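Alpha/beta hydrolase fold protein (Chitinophaga pinensis, PDB 4PW0) is probably a serine hydrolase of the alpha/beta hydrolase fold, although its natural substrate is not known. Local coordinates at residues 147-152 with 234-239; 161-166 with 172-177. All coordinates share one frame; numbering follows the deposited sequence. Where two conformers were deposited one is given.

Contact 1 of 2, residues 147-152 with 234-239; sequences PDLIAR and DEMMDT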
loop_
_atom_site.group_PDB
_atom_site.type_symbol
_atom_site.label_atom_id
_atom_site.label_comp_id
_atom_site.label_asym_id
_atom_site.label_seq_id
_atom_site.Cartn_x
_atom_site.Cartn_y
_atom_site.Cartn_z
ATOM N N PRO A 147 9.432 -23.161 15.162
ATOM C CA PRO A 147 9.373 -24.632 15.136
ATOM C C PRO A 147 8.035 -25.213 15.584
ATOM O O PRO A 147 7.592 -26.208 15.008
ATOM C CB PRO A 147 10.531 -25.044 16.069
ATOM C CG PRO A 147 11.499 -23.916 15.983
ATOM C CD PRO A 147 10.582 -22.683 15.938
ATOM N N ASP A 148 7.398 -24.623 16.589
ATOM C CA ASP A 148 6.083 -25.101 17.016
ATOM C C ASP A 148 5.006 -24.818 15.987
ATOM O O ASP A 148 4.051 -25.602 15.878
ATOM C CB ASP A 148 5.721 -24.606 18.387
ATOM C CG ASP A 148 6.530 -25.318 19.486
ATOM O OD1 ASP A 148 6.785 -26.526 19.324
ATOM O OD2 ASP A 148 6.952 -24.685 20.458
ATOM N N LEU A 149 5.131 -23.730 15.219
ATOM C CA LEU A 149 4.158 -23.479 14.148
ATOM C C LEU A 149 4.247 -24.593 13.112
ATOM O O LEU A 149 3.239 -25.118 12.640
ATOM C CB LEU A 149 4.427 -22.119 13.531
ATOM C CG LEU A 149 3.478 -21.726 12.419
ATOM C CD1 LEU A 149 2.085 -21.451 12.923
ATOM C CD2 LEU A 149 4.075 -20.558 11.641
ATOM N N ILE A 150 5.474 -24.961 12.790
ATOM C CA ILE A 150 5.689 -26.017 11.809
ATOM C C ILE A 150 5.233 -27.370 12.393
ATOM O O ILE A 150 4.628 -28.159 11.675
ATOM C CB ILE A 150 7.160 -26.039 11.350
ATOM C CG1 ILE A 150 7.486 -24.691 10.647
ATOM C CG2 ILE A 150 7.457 -27.273 10.473
ATOM C CD1 ILE A 150 6.506 -24.231 9.587
ATOM N N ALA A 151 5.456 -27.611 13.676
ATOM C CA ALA A 151 4.962 -28.864 14.319
ATOM C C ALA A 151 3.431 -28.960 14.194
ATOM O O ALA A 151 2.905 -30.045 13.982
ATOM C CB ALA A 151 5.404 -28.942 15.753
ATOM N N ARG A 152 2.698 -27.836 14.269
ATOM C CA ARG A 152 1.241 -27.831 14.078
ATOM C C ARG A 152 0.879 -28.082 12.612
ATOM O O ARG A 152 -0.018 -28.883 12.288
ATOM C CB ARG A 152 0.618 -26.505 14.541
ATOM C CG ARG A 152 0.669 -26.206 16.015
ATOM C CD ARG A 152 0.214 -24.755 16.261
ATOM N NE ARG A 152 -1.170 -24.435 15.890
ATOM C CZ ARG A 152 -1.630 -23.196 15.618
ATOM N NH1 ARG A 152 -0.818 -22.111 15.615
ATOM N NH2 ARG A 152 -2.912 -23.033 15.312
ATOM N N ASP A 234 -0.498 -12.294 9.443
ATOM C CA ASP A 234 0.533 -13.284 9.162
ATOM C C ASP A 234 0.954 -13.869 10.533
ATOM O O ASP A 234 1.628 -13.225 11.324
ATOM C CB ASP A 234 1.721 -12.661 8.434
ATOM C CG ASP A 234 2.827 -13.629 8.153
ATOM O OD1 ASP A 234 2.924 -14.668 8.816
ATOM O OD2 ASP A 234 3.656 -13.323 7.230
ATOM N N GLU A 235 0.467 -15.083 10.814
ATOM C CA GLU A 235 0.771 -15.791 12.067
ATOM C C GLU A 235 2.255 -16.122 12.258
ATOM O O GLU A 235 2.766 -16.187 13.388
ATOM C CB GLU A 235 -0.041 -17.116 12.143
ATOM C CG GLU A 235 0.173 -17.888 13.439
ATOM C CD GLU A 235 -0.750 -19.080 13.717
ATOM O OE1 GLU A 235 -1.387 -19.659 12.804
ATOM O OE2 GLU A 235 -0.811 -19.450 14.929
HETATM N N MSE A 236 2.944 -16.409 11.150
HETATM C CA MSE A 236 4.338 -16.805 11.197
HETATM C C MSE A 236 5.251 -15.641 11.561
HETATM O O MSE A 236 6.211 -15.812 12.309
HETATM C CB MSE A 236 4.703 -17.374 9.807
HETATM C CG MSE A 236 6.146 -17.843 9.722
HETATM SE SE MSE A 236 6.624 -18.392 7.909
HETATM C CE MSE A 236 5.367 -19.852 7.728
HETATM N N MSE A 237 4.974 -14.473 10.955
HETATM C CA MSE A 237 5.893 -13.345 10.998
HETATM C C MSE A 237 5.402 -12.185 11.856
HETATM O O MSE A 237 6.226 -11.314 12.168
HETATM C CB MSE A 237 6.091 -12.802 9.591
HETATM C CG MSE A 237 6.686 -13.796 8.602
HETATM SE SE MSE A 237 8.551 -14.201 9.049
HETATM C CE MSE A 237 8.912 -15.394 7.568
ATOM N N ASP A 238 4.100 -12.166 12.172
ATOM C CA ASP A 238 3.344 -11.074 12.864
ATOM C C ASP A 238 3.237 -9.882 11.882
ATOM O O ASP A 238 4.244 -9.247 11.557
ATOM C CB ASP A 238 3.993 -10.678 14.207
ATOM C CG ASP A 238 3.139 -9.712 15.016
ATOM O OD1 ASP A 238 2.225 -9.066 14.469
ATOM O OD2 ASP A 238 3.359 -9.658 16.256
ATOM N N THR A 239 2.032 -9.570 11.459
ATOM C CA THR A 239 1.816 -8.441 10.591
ATOM C C THR A 239 2.468 -7.173 11.128
ATOM O O THR A 239 2.981 -6.373 10.342
ATOM C CB THR A 239 0.335 -8.276 10.342
ATOM O OG1 THR A 239 -0.100 -9.400 9.562
ATOM C CG2 THR A 239 -0.001 -6.972 9.615
#
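L149 and R152, one helical turn apart on helix 146-154, face the 234-239 loop that follows strand 226-231, the place where an alpha/beta hydrolase commonly carries its triad acid. D234 is probably that acid: its OD2 accepts a hydrogen bond from H262, while OD1 turns back on its own loop in an Asx motif, taking the backbone N of M237 at 3.0 Å from well above the carboxylate plane. Next along the chain, E235 reaches out to the helix. Like R152 it was deposited in two conformers, and its contacts are described for the conformers given. With CG anti to the backbone N (chi1 -178°) and the chain extended beyond it, the carboxylate meets both helix residues. Its CD lies 3.8 Å from L149 CD1. R152 NH1 donates to E235 OE2 at 2.7 Å in a salt bridge, doubtful for the other copies; OE2 lies almost in the guanidinium plane, which stands 67° to the carboxylate. M236, a selenomethionine, lies deeper and presents CB to L149 CD2 at 3.7 Å, the two side chains crossing at about a right angle. The fork of L149 thus divides its methyls between two successive loop residues, and an alanine here would probably open a gap beside M236 CB and leave the E235 chain with less apolar support. Beyond M236, D238 caps the turn into helix 240-248, its OD1 accepting from the backbone N of Y240.

Contact 2 of 2, residues 161-166 with 172-177; sequences RFLFIF and HSRSKG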
loop_
_atom_site.group_PDB
_atom_site.type_symbol
_atom_site.label_atom_id
_atom_site.label_comp_id
_atom_site.label_asym_id
_atom_site.label_seq_id
_atom_site.Cartn_x
_atom_site.Cartn_y
_atom_site.Cartn_z
ATOM N N ARG A 161 -2.525 -27.981 5.054
ATOM C CA ARG A 161 -1.239 -27.432 5.440
ATOM C C ARG A 161 -1.013 -26.081 4.717
ATOM O O ARG A 161 -0.573 -25.085 5.326
ATOM C CB ARG A 161 -0.103 -28.416 5.152
ATOM C CG ARG A 161 1.235 -28.050 5.758
ATOM C CD ARG A 161 2.356 -29.014 5.384
ATOM N NE ARG A 161 2.405 -30.268 6.184
ATOM C CZ ARG A 161 3.382 -31.189 6.074
ATOM N NH1 ARG A 161 4.469 -30.944 5.364
ATOM N NH2 ARG A 161 3.363 -32.297 6.803
ATOM N N PHE A 162 -1.284 -26.058 3.406
ATOM C CA PHE A 162 -1.142 -24.851 2.592
ATOM C C PHE A 162 -2.055 -23.722 3.097
ATOM O O PHE A 162 -1.582 -22.583 3.258
ATOM C CB PHE A 162 -1.491 -25.226 1.155
ATOM C CG PHE A 162 -1.246 -24.109 0.143
ATOM C CD1 PHE A 162 0.025 -23.795 -0.279
ATOM C CD2 PHE A 162 -2.286 -23.409 -0.369
ATOM C CE1 PHE A 162 0.237 -22.796 -1.232
ATOM C CE2 PHE A 162 -2.095 -22.431 -1.330
ATOM C CZ PHE A 162 -0.835 -22.114 -1.752
ATOM N N LEU A 163 -3.323 -24.015 3.388
ATOM C CA LEU A 163 -4.242 -22.980 3.856
ATOM C C LEU A 163 -3.837 -22.521 5.247
ATOM O O LEU A 163 -3.908 -21.302 5.553
ATOM C CB LEU A 163 -5.677 -23.447 3.838
ATOM C CG LEU A 163 -6.240 -23.783 2.434
ATOM C CD1 LEU A 163 -7.681 -24.223 2.555
ATOM C CD2 LEU A 163 -6.160 -22.615 1.488
ATOM N N PHE A 164 -3.363 -23.437 6.077
ATOM C CA PHE A 164 -2.920 -23.086 7.444
ATOM C C PHE A 164 -1.750 -22.119 7.419
ATOM O O PHE A 164 -1.703 -21.157 8.209
ATOM C CB PHE A 164 -2.594 -24.359 8.255
ATOM C CG PHE A 164 -1.991 -24.089 9.613
ATOM C CD1 PHE A 164 -2.819 -23.761 10.654
ATOM C CD2 PHE A 164 -0.660 -24.149 9.834
ATOM C CE1 PHE A 164 -2.268 -23.461 11.891
ATOM C CE2 PHE A 164 -0.106 -23.887 11.088
ATOM C CZ PHE A 164 -0.928 -23.534 12.095
ATOM N N ILE A 165 -0.757 -22.400 6.584
ATOM C CA ILE A 165 0.414 -21.582 6.519
ATOM C C ILE A 165 0.162 -20.252 5.845
ATOM O O ILE A 165 0.815 -19.265 6.219
ATOM C CB ILE A 165 1.576 -22.343 5.832
ATOM C CG1 ILE A 165 2.044 -23.488 6.739
ATOM C CG2 ILE A 165 2.723 -21.434 5.447
ATOM C CD1 ILE A 165 2.771 -23.117 8.030
ATOM N N PHE A 166 -0.637 -20.224 4.794
ATOM C CA PHE A 166 -0.673 -19.067 3.905
ATOM C C PHE A 166 -1.921 -18.203 3.940
ATOM O O PHE A 166 -1.918 -17.066 3.442
ATOM C CB PHE A 166 -0.369 -19.446 2.450
ATOM C CG PHE A 166 1.045 -19.905 2.228
ATOM C CD1 PHE A 166 2.113 -19.050 2.349
ATOM C CD2 PHE A 166 1.312 -21.221 1.847
ATOM C CE1 PHE A 166 3.389 -19.466 2.099
ATOM C CE2 PHE A 166 2.578 -21.642 1.631
ATOM C CZ PHE A 166 3.651 -20.765 1.746
ATOM N N HIS A 172 -13.711 -16.495 2.322
ATOM C CA HIS A 172 -13.168 -15.583 1.329
ATOM C C HIS A 172 -11.650 -15.870 1.148
ATOM O O HIS A 172 -11.194 -16.077 0.012
ATOM C CB HIS A 172 -13.342 -14.139 1.856
ATOM C CG HIS A 172 -12.591 -13.112 1.090
ATOM N ND1 HIS A 172 -12.878 -12.793 -0.217
ATOM C CD2 HIS A 172 -11.569 -12.304 1.467
ATOM C CE1 HIS A 172 -12.056 -11.846 -0.627
ATOM N NE2 HIS A 172 -11.256 -11.528 0.367
ATOM N N SER A 173 -10.910 -15.934 2.236
ATOM C CA SER A 173 -9.461 -16.137 2.125
ATOM C C SER A 173 -9.144 -17.558 1.652
ATOM O O SER A 173 -8.326 -17.761 0.741
ATOM C CB SER A 173 -8.789 -15.828 3.456
ATOM O OG SER A 173 -7.377 -15.963 3.336
ATOM N N ARG A 174 -9.831 -18.540 2.241
ATOM C CA ARG A 174 -9.557 -19.930 1.900
ATOM C C ARG A 174 -9.877 -20.209 0.422
ATOM O O ARG A 174 -9.138 -20.995 -0.197
ATOM C CB ARG A 174 -10.294 -20.860 2.825
ATOM C CG ARG A 174 -9.723 -20.871 4.240
ATOM C CD ARG A 174 -10.563 -21.664 5.221
ATOM N NE ARG A 174 -10.657 -23.080 4.932
ATOM C CZ ARG A 174 -9.793 -24.011 5.365
ATOM N NH1 ARG A 174 -8.657 -23.715 5.987
ATOM N NH2 ARG A 174 -10.038 -25.274 5.061
ATOM N N SER A 175 -10.933 -19.622 -0.128
ATOM C CA SER A 175 -11.207 -19.815 -1.540
ATOM C C SER A 175 -10.144 -19.231 -2.440
ATOM O O SER A 175 -9.841 -19.785 -3.498
ATOM C CB SER A 175 -12.573 -19.301 -1.898
ATOM O OG SER A 175 -13.534 -20.128 -1.302
ATOM N N LYS A 176 -9.542 -18.106 -2.019
ATOM C CA LYS A 176 -8.407 -17.568 -2.784
ATOM C C LYS A 176 -7.192 -18.460 -2.611
ATOM O O LYS A 176 -6.319 -18.490 -3.498
ATOM C CB LYS A 176 -8.152 -16.119 -2.383
ATOM C CG LYS A 176 -9.271 -15.187 -2.853
ATOM C CD LYS A 176 -9.209 -13.746 -2.477
ATOM C CE LYS A 176 -10.335 -12.925 -3.162
ATOM N NZ LYS A 176 -10.335 -12.726 -4.647
ATOM N N GLY A 177 -7.108 -19.207 -1.509
ATOM C CA GLY A 177 -6.092 -20.223 -1.328
ATOM C C GLY A 177 -6.276 -21.401 -2.279
ATOM O O GLY A 177 -5.298 -21.889 -2.872
HETATM O O HOH W 1 -6.778 -21.034 6.283
#
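The helical segments 161-166 and 172-177 run closer to antiparallel than parallel, with the N-to-C directions of the two segments 123° apart and their segment axes 10.0 Å apart at closest approach. The backbones come nearest at L163 and G177, whose CA atoms are 6.2 Å from each other, and the absence of a side chain on G177 permits this: a CB there would run into L163 CD2. That methyl instead rests against the bare backbone, 3.7 Å from G177 CA. The other methyl of the same leucine, CD1, sits over the centre of the R174 guanidinium, 3.5 Å from CZ, so the flat cationic group is packed face-on by an apolar tip. R174 gets there by a bend at chi3 (64°), which folds the end of the chain toward L163, and the two side chains cross at about a right angle. The edge of the guanidinium keeps its polar role, since NH2 forms a salt bridge with E160, just ahead of the 161-166 segment. On the NH1 side a water accepts a hydrogen bond at 3.3 Å and makes a weak one to L163 O. At the border of the contact the F162 ring turns its edge to G177, with CE2 3.6 Å from the carbonyl O, and also packs on T180 and L181 one turn further along helix 171-184. Helices 158-166 and 171-184, packed at a steep angle through L163, R174 and G177, are consecutive in the segment inserted between strands 127-133 and 226-231, where alpha/beta hydrolases commonly carry their helical cap or lid.

How the contacts relate
Leaving strand 127-133, the chain enters helix 146-154, the first side of contact 1, and then helix 158-166, the first side of contact 2. Contact 2 closes at once, after a short connection to helix 171-184. Contact 1 closes much later, when the chain has passed helix 197-212 and strand 226-231, so contact 2 is nested inside its loop. The two also touch, through helix 158-166: F164 packs on L149, R152 and E235, with its CE2 3.8 Å from L149 CD1, and I165 packs on M236. The inserted helices are thereby joined to one another and to the loop of the probable triad acid.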